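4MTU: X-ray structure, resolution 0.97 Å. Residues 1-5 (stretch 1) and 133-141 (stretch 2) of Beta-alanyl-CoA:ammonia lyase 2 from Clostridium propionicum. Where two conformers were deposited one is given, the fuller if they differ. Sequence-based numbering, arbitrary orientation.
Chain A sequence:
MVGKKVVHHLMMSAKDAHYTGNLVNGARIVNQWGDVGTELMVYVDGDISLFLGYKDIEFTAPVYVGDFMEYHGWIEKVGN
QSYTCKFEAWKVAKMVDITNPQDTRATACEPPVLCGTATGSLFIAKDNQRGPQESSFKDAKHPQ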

# COMPACT_ATOMS: atom_id res chain seq x y z
N MET A 1 9.38 18.74 29.82
CA MET A 1 8.37 17.85 29.25
C MET A 1 6.99 17.99 29.87
O MET A 1 6.87 17.97 31.10
CB MET A 1 8.82 16.40 29.43
CG MET A 1 7.99 15.40 28.64
SD MET A 1 8.52 13.69 28.67
CE MET A 1 10.18 13.73 28.05
N VAL A 2 5.95 18.07 29.07
CA VAL A 2 4.60 18.09 29.59
C VAL A 2 3.99 16.72 29.29
O VAL A 2 3.89 16.33 28.13
CB VAL A 2 3.76 19.16 28.89
CG1 VAL A 2 2.35 19.11 29.40
CG2 VAL A 2 4.40 20.51 29.17
N GLY A 3 3.57 16.01 30.29
CA GLY A 3 3.04 14.67 30.06
C GLY A 3 4.13 13.67 29.82
O GLY A 3 5.34 13.91 30.03
N LYS A 4 3.79 12.50 29.39
CA LYS A 4 4.71 11.38 29.18
C LYS A 4 5.24 11.44 27.75
O LYS A 4 4.62 11.97 26.85
CB LYS A 4 3.96 10.03 29.39
CG LYS A 4 3.00 9.54 28.34
CD LYS A 4 2.20 8.29 28.71
CE LYS A 4 1.17 7.83 27.70
NZ LYS A 4 0.27 6.69 28.18
N LYS A 5 6.38 10.80 27.55
CA LYS A 5 6.93 10.55 26.24
C LYS A 5 6.10 9.46 25.57
O LYS A 5 5.84 8.44 26.19
CB LYS A 5 8.40 10.19 26.39
CG LYS A 5 9.20 9.99 25.12
CD LYS A 5 10.70 9.75 25.42
CE LYS A 5 11.42 10.89 26.10
NZ LYS A 5 12.94 10.81 26.21
N GLN A 133 -6.82 14.03 28.38
CA GLN A 133 -7.53 12.81 28.24
C GLN A 133 -6.85 11.60 28.87
O GLN A 133 -7.39 10.51 28.91
CB GLN A 133 -7.80 12.47 26.76
CG GLN A 133 -8.55 13.58 26.05
CD GLN A 133 -9.97 13.78 26.53
OE1 GLN A 133 -10.72 12.81 26.68
NE2 GLN A 133 -10.30 15.03 26.79
N GLU A 134 -5.59 11.76 29.27
CA GLU A 134 -4.70 10.70 29.74
C GLU A 134 -4.05 11.24 31.02
O GLU A 134 -3.66 12.42 31.07
CB GLU A 134 -3.73 10.28 28.68
CG GLU A 134 -3.08 8.92 28.88
CD GLU A 134 -1.86 8.92 29.78
OE1 GLU A 134 -1.32 9.98 30.13
OE2 GLU A 134 -1.37 7.78 30.10
N SER A 135 -3.98 10.44 32.07
CA SER A 135 -3.64 10.90 33.40
C SER A 135 -2.30 11.59 33.49
O SER A 135 -2.15 12.55 34.30
CB SER A 135 -3.76 9.76 34.41
OG SER A 135 -2.83 8.72 34.09
N SER A 136 -1.30 11.22 32.68
CA SER A 136 0.01 11.87 32.78
C SER A 136 -0.02 13.32 32.28
O SER A 136 0.93 14.07 32.54
CB SER A 136 1.09 11.08 32.05
OG SER A 136 1.04 11.27 30.71
N PHE A 137 -1.08 13.71 31.62
CA PHE A 137 -1.24 15.06 31.03
C PHE A 137 -2.12 15.95 31.88
O PHE A 137 -2.44 17.06 31.45
CB PHE A 137 -1.77 14.99 29.60
CG PHE A 137 -0.77 14.32 28.65
CD1 PHE A 137 -0.59 12.94 28.63
CD2 PHE A 137 0.03 15.05 27.79
CE1 PHE A 137 0.35 12.33 27.80
CE2 PHE A 137 0.95 14.48 26.93
CZ PHE A 137 1.14 13.12 26.97
N LYS A 138 -2.51 15.50 33.06
CA LYS A 138 -3.51 16.21 33.85
C LYS A 138 -3.05 17.58 34.23
O LYS A 138 -3.87 18.47 34.45
CB LYS A 138 -3.87 15.41 35.13
CG LYS A 138 -2.82 15.25 36.19
N ASP A 139 -1.76 17.83 34.32
CA ASP A 139 -1.42 19.21 34.74
C ASP A 139 -0.94 20.03 33.56
O ASP A 139 -0.30 21.06 33.81
CB ASP A 139 -0.40 19.00 35.85
CG ASP A 139 -1.12 18.44 37.09
OD1 ASP A 139 -2.17 19.04 37.47
OD2 ASP A 139 -0.75 17.42 37.71
N ALA A 140 -1.31 19.53 32.39
CA ALA A 140 -1.13 20.42 31.27
C ALA A 140 -1.92 21.69 31.60
O ALA A 140 -3.07 21.91 31.91
CB ALA A 140 -1.62 19.84 29.97
N LYS A 141 -1.24 22.77 31.48
CA LYS A 141 -1.79 24.09 31.57
C LYS A 141 -1.38 24.98 30.39
O LYS A 141 -0.24 24.84 29.90
CB LYS A 141 -1.31 24.74 32.90
CG LYS A 141 -2.13 24.20 34.05

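How do the two backbones meet? The N-terminal stretch turns a corner at G3, and beyond the corner the chain leads into a weakly bonded strand. The second stretch is compact: a 3-10 segment covers residues 135-137, with F137 N bonded to E134 O at 2.9 Å, and a type I beta turn follows from F137 to A140, closed by A140 N to F137 O at 2.9 Å. The chains come closest in register at G3 and F137, whose CA atoms lie 4.4 Å apart, while V2 and A140 stand 6.4 Å apart, CA to CA. No backbone-to-backbone N-H...O hydrogen bond joins the stretches, so other contacts hold them together.

Why is there a glycine at the corner? Its phi/psi of 78/-169° would jam a CB against the carbonyl oxygen of V2, which by itself calls for glycine. The neighbour adds a second reason: an ideal CB on G3 would point toward the other stretch and sit 2.3 Å from F137 CE2, a clash. With hydrogens alone on its alpha carbon, G3 can lie over a face of the F137 ring, its CA 3.8 Å from the centroid of the six ring carbons (CG to CZ) and 12° off the ring normal, a CH-pi contact. The same CA approaches S136 O at 3.3 Å in a nearly straight CA-H...O contact, 164° at the hydrogen. Alpha hydrogens are slightly acidic, which suits them to both an aromatic face and a carbonyl oxygen.

What does K4 contribute? Its side chain reaches out with chi1 at 75° (p) and chi2 to chi4 all t, an extended course that brings NZ to 2.8 Å from E134 OE2 in a salt bridge that is also a hydrogen bond. Along the way its CG passes 3.9 Å from F137 CE1, so the aliphatic part packs near the ring while the charged end meets the carboxylate. E134 is held in place by its own stretch: its OE1 accepts hydrogen bonds from S136 N and S136 OG, both at 2.8 Å. One carboxylate thus ties the local fold to the incoming lysine. S136 OG also accepts a weak hydrogen bond from K4 N at 3.3 Å, bent to 127°.

What lies on the V2 side of the corner? V2 has chi1 at 177° (t), and its CG1 rests 4.1 Å from A140 CB, a small apolar contact beside the turn. The V2 backbone also nears the aromatic ring, with O 3.7 Å from F137 CE2.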